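Local coordinates for outer membrane protein Omp121 (Bacteroides thetaiotaomicron, PDB 5FQ8), which probably takes up substrates across the bacterial outer membrane as a TonB-dependent receptor, a plugged beta-barrel working with partner proteins, and binds calcium, at residues 421-426 against 498-503; 87-92 against 647-652; 651-656 against 662-667; 204-209 against 236-241. All coordinates share one frame; numbering follows the deposited sequence.

Interaction 1 (421-426 against 498-503)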
loop_
_atom_site.group_PDB
_atom_site.type_symbol
_atom_site.label_atom_id
_atom_site.label_comp_id
_atom_site.label_asym_id
_atom_site.label_seq_id
_atom_site.Cartn_x
_atom_site.Cartn_y
_atom_site.Cartn_z
ATOM N N TYR B 421 1.414 2.915 -20.042
ATOM C CA TYR B 421 2.344 3.912 -20.560
ATOM C C TYR B 421 3.691 3.287 -20.888
ATOM O O TYR B 421 4.224 3.477 -21.986
ATOM C CB TYR B 421 2.515 5.054 -19.563
ATOM C CG TYR B 421 3.337 6.203 -20.097
ATOM C CD1 TYR B 421 2.748 7.208 -20.829
ATOM C CD2 TYR B 421 4.697 6.272 -19.881
ATOM C CE1 TYR B 421 3.472 8.249 -21.322
ATOM C CE2 TYR B 421 5.437 7.314 -20.380
ATOM C CZ TYR B 421 4.814 8.302 -21.102
ATOM O OH TYR B 421 5.529 9.361 -21.602
ATOM N N ALA B 422 4.258 2.534 -19.949
ATOM C CA ALA B 422 5.570 1.952 -20.179
ATOM C C ALA B 422 5.571 1.028 -21.380
ATOM O O ALA B 422 6.531 1.005 -22.155
ATOM C CB ALA B 422 6.024 1.190 -18.946
ATOM N N LEU B 423 4.493 0.275 -21.563
ATOM C CA LEU B 423 4.484 -0.762 -22.576
ATOM C C LEU B 423 4.232 -0.220 -23.968
ATOM O O LEU B 423 4.811 -0.713 -24.938
ATOM C CB LEU B 423 3.418 -1.787 -22.252
ATOM C CG LEU B 423 3.627 -2.645 -21.034
ATOM C CD1 LEU B 423 2.353 -3.395 -20.787
ATOM C CD2 LEU B 423 4.737 -3.582 -21.351
ATOM N N TYR B 424 3.360 0.761 -24.105
ATOM C CA TYR B 424 2.835 1.044 -25.422
ATOM C C TYR B 424 2.927 2.498 -25.844
ATOM O O TYR B 424 2.594 2.794 -26.995
ATOM C CB TYR B 424 1.368 0.564 -25.520
ATOM C CG TYR B 424 1.173 -0.892 -25.126
ATOM C CD1 TYR B 424 1.751 -1.918 -25.857
ATOM C CD2 TYR B 424 0.423 -1.238 -24.019
ATOM C CE1 TYR B 424 1.580 -3.240 -25.493
ATOM C CE2 TYR B 424 0.260 -2.545 -23.651
ATOM C CZ TYR B 424 0.835 -3.545 -24.385
ATOM O OH TYR B 424 0.651 -4.861 -24.002
ATOM N N TYR B 425 3.406 3.402 -24.991
ATOM C CA TYR B 425 3.320 4.819 -25.328
ATOM C C TYR B 425 4.358 5.233 -26.359
ATOM O O TYR B 425 4.025 5.862 -27.366
ATOM C CB TYR B 425 3.458 5.680 -24.083
ATOM C CG TYR B 425 3.358 7.129 -24.435
ATOM C CD1 TYR B 425 2.138 7.684 -24.796
ATOM C CD2 TYR B 425 4.483 7.947 -24.436
ATOM C CE1 TYR B 425 2.032 9.004 -25.131
ATOM C CE2 TYR B 425 4.384 9.271 -24.765
ATOM C CZ TYR B 425 3.157 9.795 -25.118
ATOM O OH TYR B 425 3.047 11.115 -25.454
ATOM N N GLU B 426 5.621 4.919 -26.114
ATOM C CA GLU B 426 6.687 5.390 -26.989
ATOM C C GLU B 426 6.615 4.723 -28.352
ATOM O O GLU B 426 6.659 3.499 -28.455
ATOM C CB GLU B 426 8.034 5.106 -26.354
ATOM C CG GLU B 426 9.205 5.429 -27.243
ATOM C CD GLU B 426 10.475 4.772 -26.783
ATOM O OE1 GLU B 426 10.664 4.634 -25.560
ATOM O OE2 GLU B 426 11.278 4.377 -27.650
ATOM N N THR B 498 6.908 -1.186 -11.697
ATOM C CA THR B 498 8.240 -1.216 -12.287
ATOM C C THR B 498 8.292 -2.181 -13.460
ATOM O O THR B 498 8.579 -1.784 -14.589
ATOM C CB THR B 498 9.283 -1.579 -11.238
ATOM O OG1 THR B 498 9.329 -0.562 -10.238
ATOM C CG2 THR B 498 10.624 -1.679 -11.876
ATOM N N ILE B 499 8.034 -3.459 -13.202
ATOM C CA ILE B 499 7.755 -4.436 -14.249
ATOM C C ILE B 499 6.298 -4.256 -14.643
ATOM O O ILE B 499 5.419 -4.365 -13.782
ATOM C CB ILE B 499 8.053 -5.865 -13.776
ATOM C CG1 ILE B 499 9.547 -6.079 -13.722
ATOM C CG2 ILE B 499 7.494 -6.865 -14.734
ATOM C CD1 ILE B 499 9.932 -7.102 -12.792
ATOM N N PRO B 500 6.004 -3.969 -15.912
ATOM C CA PRO B 500 4.672 -3.465 -16.273
ATOM C C PRO B 500 3.536 -4.370 -15.884
ATOM O O PRO B 500 2.479 -3.880 -15.483
ATOM C CB PRO B 500 4.767 -3.334 -17.792
ATOM C CG PRO B 500 6.205 -3.114 -18.058
ATOM C CD PRO B 500 6.910 -3.982 -17.067
ATOM N N THR B 501 3.733 -5.679 -15.953
ATOM C CA THR B 501 2.644 -6.628 -15.829
ATOM C C THR B 501 2.535 -7.258 -14.453
ATOM O O THR B 501 1.447 -7.681 -14.062
ATOM C CB THR B 501 2.822 -7.701 -16.903
ATOM O OG1 THR B 501 2.302 -7.204 -18.136
ATOM C CG2 THR B 501 2.126 -8.969 -16.552
ATOM N N TRP B 502 3.604 -7.269 -13.674
ATOM C CA TRP B 502 3.572 -7.951 -12.390
ATOM C C TRP B 502 2.749 -7.159 -11.387
ATOM O O TRP B 502 2.892 -5.943 -11.279
ATOM C CB TRP B 502 4.992 -8.162 -11.878
ATOM C CG TRP B 502 5.058 -9.088 -10.723
ATOM C CD1 TRP B 502 4.270 -10.159 -10.496
ATOM C CD2 TRP B 502 5.959 -9.013 -9.617
ATOM N NE1 TRP B 502 4.615 -10.761 -9.316
ATOM C CE2 TRP B 502 5.653 -10.073 -8.758
ATOM C CE3 TRP B 502 7.000 -8.154 -9.276
ATOM C CZ2 TRP B 502 6.341 -10.294 -7.584
ATOM C CZ3 TRP B 502 7.672 -8.372 -8.111
ATOM C CH2 TRP B 502 7.345 -9.431 -7.277
ATOM N N PHE B 503 1.863 -7.842 -10.676
ATOM C CA PHE B 503 0.957 -7.201 -9.731
ATOM C C PHE B 503 1.404 -7.590 -8.324
ATOM O O PHE B 503 0.958 -8.590 -7.771
ATOM C CB PHE B 503 -0.479 -7.602 -9.989
ATOM C CG PHE B 503 -1.037 -7.103 -11.298
ATOM C CD1 PHE B 503 -0.660 -5.891 -11.832
ATOM C CD2 PHE B 503 -1.959 -7.861 -11.990
ATOM C CE1 PHE B 503 -1.185 -5.453 -13.034
ATOM C CE2 PHE B 503 -2.489 -7.422 -13.192
ATOM C CZ PHE B 503 -2.100 -6.219 -13.713
#
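In the long loop that links barrel strands 398-417 and 446-469, the short helix 420-424 carries Leu423, and this side chain lies against the ring of Pro500 from the loop between strands 472-495 and 513-534. Leu423 CG is 3.5 Å from Pro500 CB, and both of its methyl branches take part. Leu423 CD2 reaches along the ring, 3.6 Å from Pro500 CG as well as from Pro500 CB, while Leu423 CD1 touches the CB corner alone, 3.8 Å from Pro500 CB. The two side chains cross obliquely. With Leu423 CG anti to its own carbonyl carbon (chi1 -68°), the isobutyl group leaves the helix on the side that faces the proline. Ala422 adds a looser touch, its CB lying 4.4 Å from Pro500 CG.

Strands 446-469 and 472-495 are joined by a tight turn, which puts the two long loops at the same end of the antiparallel beta-barrel; loops of this length are usually extracellular in TonB-dependent receptors. No hydrogen bond crosses the contact, so the loops meet here through apolar carbon, and only 128 Å² is buried in total. Polar bonds within each loop probably help to hold its shape. Tyr425 N is bonded to Tyr421 O, 3.1 Å away, and Asn419 OD1 accepts from Ala422 N. On the other side Asn507 ND2 donates to the carbonyls of Ile499 and Trp502, two bonds that probably brace the backbone around Pro500. Thr498 OG1 is hydrogen-bonded to Asn627 ND2 of the second subunit, a tie between subunits.

Interaction 2 (87-92 against 647-652)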
loop_
_atom_site.group_PDB
_atom_site.type_symbol
_atom_site.label_atom_id
_atom_site.label_comp_id
_atom_site.label_asym_id
_atom_site.label_seq_id
_atom_site.Cartn_x
_atom_site.Cartn_y
_atom_site.Cartn_z
ATOM N N ILE B 87 -36.180 -5.093 -0.946
ATOM C CA ILE B 87 -36.750 -3.960 -0.231
ATOM C C ILE B 87 -38.206 -4.271 0.067
ATOM O O ILE B 87 -38.951 -4.703 -0.817
ATOM C CB ILE B 87 -36.602 -2.655 -1.037
ATOM C CG1 ILE B 87 -35.154 -2.458 -1.457
ATOM C CG2 ILE B 87 -37.000 -1.486 -0.200
ATOM C CD1 ILE B 87 -34.972 -1.330 -2.392
ATOM N N ILE B 88 -38.606 -4.070 1.311
ATOM C CA ILE B 88 -39.906 -4.506 1.788
ATOM C C ILE B 88 -40.685 -3.280 2.201
ATOM O O ILE B 88 -40.320 -2.604 3.166
ATOM C CB ILE B 88 -39.787 -5.508 2.944
ATOM C CG1 ILE B 88 -39.374 -6.873 2.417
ATOM C CG2 ILE B 88 -41.086 -5.625 3.696
ATOM C CD1 ILE B 88 -39.501 -7.936 3.429
ATOM N N ARG B 89 -41.757 -2.999 1.465
ATOM C CA ARG B 89 -42.612 -1.843 1.700
ATOM C C ARG B 89 -41.810 -0.548 1.601
ATOM O O ARG B 89 -41.857 0.316 2.476
ATOM C CB ARG B 89 -43.341 -1.970 3.039
ATOM C CG ARG B 89 -44.408 -3.051 3.003
ATOM C CD ARG B 89 -45.171 -3.198 4.298
ATOM N NE ARG B 89 -46.252 -4.170 4.189
ATOM C CZ ARG B 89 -47.079 -4.475 5.181
ATOM N NH1 ARG B 89 -46.950 -3.885 6.350
ATOM N NH2 ARG B 89 -48.035 -5.370 5.003
ATOM N N GLY B 90 -41.065 -0.425 0.509
ATOM C CA GLY B 90 -40.355 0.798 0.196
ATOM C C GLY B 90 -39.124 1.057 1.050
ATOM O O GLY B 90 -38.731 0.286 1.919
ATOM N N VAL B 91 -38.517 2.203 0.773
ATOM C CA VAL B 91 -37.308 2.649 1.452
ATOM C C VAL B 91 -37.701 3.471 2.668
ATOM O O VAL B 91 -38.413 4.465 2.549
ATOM C CB VAL B 91 -36.422 3.465 0.505
ATOM C CG1 VAL B 91 -35.371 4.182 1.269
ATOM C CG2 VAL B 91 -35.801 2.579 -0.532
ATOM N N SER B 92 -37.252 3.057 3.841
ATOM C CA SER B 92 -37.404 3.893 5.015
ATOM C C SER B 92 -36.116 4.591 5.393
ATOM O O SER B 92 -36.147 5.726 5.868
ATOM C CB SER B 92 -37.877 3.062 6.197
ATOM O OG SER B 92 -39.051 2.363 5.861
ATOM N N GLU B 647 -46.251 1.824 12.537
ATOM C CA GLU B 647 -47.019 1.273 11.434
ATOM C C GLU B 647 -48.421 0.934 11.889
ATOM O O GLU B 647 -48.619 0.490 13.018
ATOM C CB GLU B 647 -46.368 0.026 10.872
ATOM C CG GLU B 647 -47.043 -0.504 9.645
ATOM C CD GLU B 647 -46.222 -1.546 8.974
ATOM O OE1 GLU B 647 -45.909 -2.557 9.620
ATOM O OE2 GLU B 647 -45.857 -1.346 7.812
ATOM N N SER B 648 -49.388 1.173 11.004
ATOM C CA SER B 648 -50.758 0.691 11.132
ATOM C C SER B 648 -51.048 -0.254 9.979
ATOM O O SER B 648 -50.679 0.021 8.836
ATOM C CB SER B 648 -51.777 1.823 11.101
ATOM O OG SER B 648 -51.431 2.851 11.994
ATOM N N GLU B 649 -51.718 -1.360 10.268
ATOM C CA GLU B 649 -52.006 -2.311 9.209
ATOM C C GLU B 649 -53.306 -3.047 9.482
ATOM O O GLU B 649 -53.583 -3.425 10.621
ATOM C CB GLU B 649 -50.861 -3.311 9.060
ATOM C CG GLU B 649 -50.981 -4.214 7.865
ATOM C CD GLU B 649 -49.830 -5.149 7.751
ATOM O OE1 GLU B 649 -49.044 -5.208 8.713
ATOM O OE2 GLU B 649 -49.705 -5.809 6.704
ATOM N N VAL B 650 -54.086 -3.260 8.426
ATOM C CA VAL B 650 -55.293 -4.076 8.472
ATOM C C VAL B 650 -55.297 -4.960 7.233
ATOM O O VAL B 650 -54.806 -4.567 6.172
ATOM C CB VAL B 650 -56.567 -3.208 8.561
ATOM C CG1 VAL B 650 -56.710 -2.326 7.335
ATOM C CG2 VAL B 650 -57.785 -4.062 8.744
ATOM N N GLY B 651 -55.819 -6.168 7.377
ATOM C CA GLY B 651 -55.746 -7.149 6.308
ATOM C C GLY B 651 -56.839 -8.184 6.391
ATOM O O GLY B 651 -57.411 -8.424 7.458
ATOM N N LEU B 652 -57.125 -8.811 5.243
ATOM C CA LEU B 652 -58.168 -9.823 5.105
ATOM C C LEU B 652 -57.662 -10.998 4.280
ATOM O O LEU B 652 -57.062 -10.813 3.219
ATOM C CB LEU B 652 -59.427 -9.246 4.448
ATOM C CG LEU B 652 -60.595 -10.207 4.190
ATOM C CD1 LEU B 652 -61.050 -10.856 5.458
ATOM C CD2 LEU B 652 -61.726 -9.455 3.592
#
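The guanidinium of Arg89, which directly follows strand 84-88 of the plug domain, meets the carboxylates of Glu647 and Glu649 at its edge, close to its own plane. Its NH2 points at Glu649 OE2; the modelled separation of 2.4 Å between Arg89 NH2 and Glu649 OE2 is too short to be taken literally at 2.75 Å resolution, though the charged groups pair as a salt bridge. Arg89 NH1 makes a weak bond of 3.4 Å to Glu649 OE1, so the two terminal nitrogens face the two oxygens of one carboxylate, yet the Glu649 carboxylate plane is turned 72° from the guanidinium. Arg89 NH1 also bridges to Glu647 OE2 at 3.1 Å, with a bent N-H...O angle of 138°; that oxygen is less surely placed, and its stronger partner is Arg670 NH1.

The guanidinium gets there on an extended chain: Arg89 CG is anti to the carbonyl carbon (chi1 -71°), and from CG to NE the side chain runs straight toward the strand. Glu647 and Glu649, two residues apart on barrel strand 643-656, point the same way, inward to the plug that fills the barrel. Around them, Glu703 OE2 takes Arg89 NE, Ala43 N donates to Glu649 OE2, and Ala147 N donates to Glu647 OE1.

A leucine in place of Arg89 would probably leave Glu649 and Glu703 without this cationic mate and remove one tie between plug and wall. Although all three residues are buried, the arginines and backbone N-H donors around them probably keep both carboxylates ionised, and plug and barrel are joined here by charge.

Interaction 3 (651-656 against 662-667)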
loop_
_atom_site.group_PDB
_atom_site.type_symbol
_atom_site.label_atom_id
_atom_site.label_comp_id
_atom_site.label_asym_id
_atom_site.label_seq_id
_atom_site.Cartn_x
_atom_site.Cartn_y
_atom_site.Cartn_z
ATOM N N GLY B 651 -55.819 -6.168 7.377
ATOM C CA GLY B 651 -55.746 -7.149 6.308
ATOM C C GLY B 651 -56.839 -8.184 6.391
ATOM O O GLY B 651 -57.411 -8.424 7.458
ATOM N N LEU B 652 -57.125 -8.811 5.243
ATOM C CA LEU B 652 -58.168 -9.823 5.105
ATOM C C LEU B 652 -57.662 -10.998 4.280
ATOM O O LEU B 652 -57.062 -10.813 3.219
ATOM C CB LEU B 652 -59.427 -9.246 4.448
ATOM C CG LEU B 652 -60.595 -10.207 4.190
ATOM C CD1 LEU B 652 -61.050 -10.856 5.458
ATOM C CD2 LEU B 652 -61.726 -9.455 3.592
ATOM N N ASN B 653 -57.947 -12.204 4.761
ATOM C CA ASN B 653 -57.498 -13.440 4.140
ATOM C C ASN B 653 -58.680 -14.396 4.095
ATOM O O ASN B 653 -59.275 -14.690 5.133
ATOM C CB ASN B 653 -56.333 -14.028 4.940
ATOM C CG ASN B 653 -55.763 -15.279 4.325
ATOM O OD1 ASN B 653 -55.902 -15.519 3.135
ATOM N ND2 ASN B 653 -55.105 -16.079 5.139
ATOM N N MET B 654 -59.035 -14.871 2.903
ATOM C CA MET B 654 -60.132 -15.815 2.763
ATOM C C MET B 654 -59.797 -16.896 1.748
ATOM O O MET B 654 -59.149 -16.636 0.733
ATOM C CB MET B 654 -61.427 -15.130 2.337
ATOM C CG MET B 654 -62.073 -14.280 3.389
ATOM S SD MET B 654 -63.645 -13.673 2.819
ATOM C CE MET B 654 -64.185 -12.739 4.226
ATOM N N ALA B 655 -60.265 -18.107 2.024
ATOM C CA ALA B 655 -60.156 -19.217 1.094
ATOM C C ALA B 655 -61.540 -19.802 0.870
ATOM O O ALA B 655 -62.432 -19.654 1.704
ATOM C CB ALA B 655 -59.195 -20.283 1.609
ATOM N N PHE B 656 -61.720 -20.452 -0.275
ATOM C CA PHE B 656 -63.017 -21.004 -0.638
ATOM C C PHE B 656 -62.837 -22.351 -1.319
ATOM O O PHE B 656 -61.758 -22.678 -1.818
ATOM C CB PHE B 656 -63.794 -20.074 -1.575
ATOM C CG PHE B 656 -63.867 -18.651 -1.110
ATOM C CD1 PHE B 656 -64.812 -18.262 -0.182
ATOM C CD2 PHE B 656 -63.008 -17.696 -1.626
ATOM C CE1 PHE B 656 -64.895 -16.953 0.233
ATOM C CE2 PHE B 656 -63.076 -16.391 -1.206
ATOM C CZ PHE B 656 -64.018 -16.014 -0.277
ATOM N N SER B 662 -58.441 -18.443 -3.150
ATOM C CA SER B 662 -57.794 -17.886 -1.970
ATOM C C SER B 662 -57.256 -16.507 -2.305
ATOM O O SER B 662 -56.662 -16.319 -3.369
ATOM C CB SER B 662 -56.665 -18.805 -1.492
ATOM O OG SER B 662 -55.781 -18.129 -0.625
ATOM N N PHE B 663 -57.480 -15.545 -1.409
ATOM C CA PHE B 663 -56.984 -14.189 -1.598
ATOM C C PHE B 663 -56.529 -13.605 -0.269
ATOM O O PHE B 663 -57.054 -13.943 0.791
ATOM C CB PHE B 663 -58.033 -13.255 -2.219
ATOM C CG PHE B 663 -59.000 -12.684 -1.224
ATOM C CD1 PHE B 663 -58.736 -11.489 -0.579
ATOM C CD2 PHE B 663 -60.177 -13.343 -0.935
ATOM C CE1 PHE B 663 -59.612 -10.978 0.342
ATOM C CE2 PHE B 663 -61.062 -12.830 -0.025
ATOM C CZ PHE B 663 -60.782 -11.649 0.619
ATOM N N ASP B 664 -55.559 -12.700 -0.346
ATOM C CA ASP B 664 -55.004 -12.016 0.815
ATOM C C ASP B 664 -54.817 -10.560 0.437
ATOM O O ASP B 664 -54.272 -10.272 -0.628
ATOM C CB ASP B 664 -53.674 -12.649 1.251
ATOM C CG ASP B 664 -53.162 -12.095 2.556
ATOM O OD1 ASP B 664 -53.577 -12.570 3.622
ATOM O OD2 ASP B 664 -52.329 -11.185 2.519
ATOM N N VAL B 665 -55.307 -9.652 1.281
ATOM C CA VAL B 665 -55.210 -8.214 1.050
ATOM C C VAL B 665 -54.718 -7.539 2.315
ATOM O O VAL B 665 -55.267 -7.765 3.394
ATOM C CB VAL B 665 -56.554 -7.595 0.633
ATOM C CG1 VAL B 665 -56.362 -6.130 0.273
ATOM C CG2 VAL B 665 -57.127 -8.338 -0.518
ATOM N N SER B 666 -53.715 -6.688 2.177
ATOM C CA SER B 666 -53.193 -5.914 3.290
ATOM C C SER B 666 -53.154 -4.438 2.928
ATOM O O SER B 666 -52.882 -4.079 1.781
ATOM C CB SER B 666 -51.814 -6.401 3.676
ATOM O OG SER B 666 -51.874 -7.767 4.018
ATOM N N TYR B 667 -53.454 -3.594 3.910
ATOM C CA TYR B 667 -53.346 -2.146 3.792
ATOM C C TYR B 667 -52.479 -1.646 4.933
ATOM O O TYR B 667 -52.798 -1.886 6.098
ATOM C CB TYR B 667 -54.714 -1.475 3.853
ATOM C CG TYR B 667 -55.606 -1.737 2.668
ATOM C CD1 TYR B 667 -55.548 -0.932 1.545
ATOM C CD2 TYR B 667 -56.534 -2.776 2.683
ATOM C CE1 TYR B 667 -56.366 -1.159 0.469
ATOM C CE2 TYR B 667 -57.361 -3.011 1.607
ATOM C CZ TYR B 667 -57.268 -2.199 0.504
ATOM O OH TYR B 667 -58.078 -2.420 -0.576
#
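Phe663 and Met654 lie side by side on neighbouring strands, both side chains pointing the same way, and the aromatic ring is bordered by three residues. Met654 CB is 3.3 Å from Phe663 CE2, and the thioether follows the ring's rim: Met654 SD lies 5.1 Å from the Phe663 ring centroid and 75° off the ring normal, a Met-aromatic contact at the edge. Leu652 CD2 meets the same edge in plane, 3.8 Å from Phe663 CZ, and Phe656 CE2 comes to it near Phe663 CD2. Such a position is reached because Phe663 CG sits between the backbone N and the carbonyl carbon (chi1 83°), which swings the ring over the partner strand and sets Met654 N above one face, toward its rim.

The backbones form a beta hairpin, strands 643-656 and 661-680; its segments 651-656 and 662-667 run antiparallel, their axes at 177°. Met654 and Phe663 are a hydrogen-bonded pair, with Met654 N to Phe663 O 3.0 Å and Phe663 N to Met654 O 2.9 Å; Leu652 and Val665 form the next such pair. With a serine at Phe663, Leu652 and Met654 would probably lose the ring that fills the gap between them.

Asp664 and Ser666 project from the other face, where Asp664 OD1 is salt-bridged to Arg588 NH2 and Ser666 touches Arg89 of the plug. The hairpin is two-sided here, consistent with an apolar side turned to lipid and a polar side turned to the barrel interior.

Interaction 4 (204-209 against 236-241)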
loop_
_atom_site.group_PDB
_atom_site.type_symbol
_atom_site.label_atom_id
_atom_site.label_comp_id
_atom_site.label_asym_id
_atom_site.label_seq_id
_atom_site.Cartn_x
_atom_site.Cartn_y
_atom_site.Cartn_z
ATOM N N GLY B 204 -20.388 13.957 -39.429
ATOM C CA GLY B 204 -20.883 13.458 -40.686
ATOM C C GLY B 204 -19.825 13.189 -41.720
ATOM O O GLY B 204 -20.162 12.752 -42.816
ATOM N N ASN B 205 -18.560 13.426 -41.421
ATOM C CA ASN B 205 -17.499 13.182 -42.384
ATOM C C ASN B 205 -16.802 11.862 -42.085
ATOM O O ASN B 205 -16.840 11.357 -40.964
ATOM C CB ASN B 205 -16.487 14.330 -42.368
ATOM C CG ASN B 205 -17.130 15.680 -42.583
ATOM O OD1 ASN B 205 -18.200 15.784 -43.132
ATOM N ND2 ASN B 205 -16.469 16.717 -42.144
ATOM N N HIS B 206 -16.169 11.298 -43.103
ATOM C CA HIS B 206 -15.485 10.026 -42.923
ATOM C C HIS B 206 -14.219 10.192 -42.099
ATOM O O HIS B 206 -13.514 11.200 -42.193
ATOM C CB HIS B 206 -15.136 9.416 -44.271
ATOM C CG HIS B 206 -14.539 8.053 -44.180
ATOM N ND1 HIS B 206 -15.105 7.039 -43.442
ATOM C CD2 HIS B 206 -13.441 7.526 -44.761
ATOM C CE1 HIS B 206 -14.377 5.944 -43.569
ATOM N NE2 HIS B 206 -13.360 6.213 -44.364
ATOM N N THR B 207 -13.926 9.181 -41.300
ATOM C CA THR B 207 -12.722 9.149 -40.493
ATOM C C THR B 207 -12.185 7.732 -40.497
ATOM O O THR B 207 -12.900 6.781 -40.802
ATOM C CB THR B 207 -12.991 9.622 -39.075
ATOM O OG1 THR B 207 -13.745 10.832 -39.125
ATOM C CG2 THR B 207 -11.703 9.899 -38.344
ATOM N N GLU B 208 -10.904 7.602 -40.186
ATOM C CA GLU B 208 -10.248 6.309 -40.146
ATOM C C GLU B 208 -10.001 5.836 -38.727
ATOM O O GLU B 208 -9.406 4.783 -38.537
ATOM C CB GLU B 208 -8.939 6.373 -40.930
ATOM C CG GLU B 208 -9.139 6.882 -42.334
ATOM C CD GLU B 208 -7.862 7.099 -43.083
ATOM O OE1 GLU B 208 -6.797 6.739 -42.559
ATOM O OE2 GLU B 208 -7.924 7.639 -44.201
ATOM N N LEU B 209 -10.480 6.561 -37.736
ATOM C CA LEU B 209 -10.026 6.318 -36.374
ATOM C C LEU B 209 -11.067 6.601 -35.297
ATOM O O LEU B 209 -10.687 6.668 -34.127
ATOM C CB LEU B 209 -8.777 7.177 -36.096
ATOM C CG LEU B 209 -7.348 6.624 -36.104
ATOM C CD1 LEU B 209 -6.857 6.268 -37.482
ATOM C CD2 LEU B 209 -6.444 7.657 -35.493
ATOM N N LYS B 236 -11.403 -2.073 -46.139
ATOM C CA LYS B 236 -12.580 -2.915 -46.020
ATOM C C LYS B 236 -13.750 -2.225 -46.698
ATOM O O LYS B 236 -13.763 -0.997 -46.828
ATOM C CB LYS B 236 -12.911 -3.195 -44.551
ATOM C CG LYS B 236 -13.892 -2.249 -43.936
ATOM C CD LYS B 236 -14.098 -2.603 -42.489
ATOM C CE LYS B 236 -15.219 -1.793 -41.882
ATOM N NZ LYS B 236 -15.635 -0.631 -42.738
ATOM N N PRO B 237 -14.755 -2.979 -47.127
ATOM C CA PRO B 237 -15.942 -2.349 -47.699
ATOM C C PRO B 237 -16.738 -1.629 -46.627
ATOM O O PRO B 237 -16.937 -2.137 -45.521
ATOM C CB PRO B 237 -16.724 -3.531 -48.279
ATOM C CG PRO B 237 -15.775 -4.665 -48.310
ATOM C CD PRO B 237 -14.843 -4.445 -47.188
ATOM N N TYR B 238 -17.203 -0.433 -46.971
ATOM C CA TYR B 238 -17.908 0.426 -46.024
ATOM C C TYR B 238 -19.352 -0.055 -45.913
ATOM O O TYR B 238 -20.267 0.445 -46.564
ATOM C CB TYR B 238 -17.804 1.877 -46.473
ATOM C CG TYR B 238 -18.178 2.881 -45.420
ATOM C CD1 TYR B 238 -17.706 2.759 -44.125
ATOM C CD2 TYR B 238 -18.987 3.960 -45.724
ATOM C CE1 TYR B 238 -18.039 3.667 -43.161
ATOM C CE2 TYR B 238 -19.323 4.878 -44.762
ATOM C CZ TYR B 238 -18.843 4.720 -43.481
ATOM O OH TYR B 238 -19.155 5.610 -42.495
ATOM N N VAL B 239 -19.553 -1.072 -45.078
ATOM C CA VAL B 239 -20.867 -1.664 -44.877
ATOM C C VAL B 239 -21.106 -1.820 -43.391
ATOM O O VAL B 239 -20.180 -1.781 -42.587
ATOM C CB VAL B 239 -21.019 -3.033 -45.573
ATOM C CG1 VAL B 239 -20.907 -2.892 -47.064
ATOM C CG2 VAL B 239 -19.989 -3.991 -45.066
ATOM N N ALA B 240 -22.363 -2.021 -43.033
ATOM C CA ALA B 240 -22.712 -2.194 -41.634
ATOM C C ALA B 240 -22.523 -3.639 -41.202
ATOM O O ALA B 240 -22.695 -4.574 -41.984
ATOM C CB ALA B 240 -24.156 -1.776 -41.382
ATOM N N MET B 241 -22.170 -3.818 -39.934
ATOM C CA MET B 241 -22.022 -5.137 -39.331
ATOM C C MET B 241 -22.959 -5.202 -38.135
ATOM O O MET B 241 -22.522 -5.069 -36.985
ATOM C CB MET B 241 -20.578 -5.394 -38.929
ATOM C CG MET B 241 -19.630 -5.352 -40.073
ATOM S SD MET B 241 -18.422 -6.608 -39.828
ATOM C CE MET B 241 -17.326 -6.383 -41.194
#
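Lys236 NZ is gripped by three groups beside the ring pair of His206 and Tyr238 that makes this contact: a salt bridge to Asp340 OD2, a cation-pi contact with Trp225, and a weak hydrogen bond of 3.4 Å from Lys236 NZ to Pro237 O. Pro237 O also takes a weak backbone bond from Val239 N at 2.9 Å, closing an inverse gamma turn centred on Tyr238 at the end of strand 232-237.

The contact itself is an edge-to-face aromatic pair. The imidazole presents its edge to the face of the phenol ring, with planes at 66° and the His206 and Tyr238 ring centroids 5.4 Å apart. Both side chains reach out in the same manner, each with CG anti to its backbone N (chi1 -175° for His206, -165° for Tyr238), which carries both rings out from their backbones, across the 10.4 Å between the CA atoms of His206 and Tyr238. No hydrogen bond passes between the segments.

Strand 205-206 and strand 232-237 both belong to the insertion between barrel strands 177-188 and 252-264. Gln223 of strand 222-225 touches both side chains. Tyr238 OH has a weak bond to Pro216 O, and its ring also meets Phe218. An aromatic side chain of another protein's chain stands edge-to-face with His206, and the chain of the lipoprotein BT_2262 packs on Lys236, Pro237 and Met241, so this ring pair lies at the seam of an assembly. The nearest atoms of the two rings are His206 CE1 and Tyr238 CE1, 4.3 Å apart.

How the interactions relate
Interactions 2 and 3 are neighbours, with centres about 15 Å apart; both use strand 643-656 and share Gly651 and Leu652. They also touch directly: Val650 O and Tyr667 N, 2.8 Å apart, probably form a hydrogen bond, and Glu649 OE2 packs on Ser666 CB. The hairpin of interaction 3 thus continues the wall to which interaction 2 ties the plug. Interactions 1 and 4 join loop regions on the opposite side of the chain's centre, about 56 Å from interaction 2 between centres; their own nearest atoms are about 13 Å apart. Interaction 4 alone comes near a metal site: the side chain of Tyr238 is about 9 Å from that of Glu197, a calcium ligand whose ion is not bound to this chain in the model.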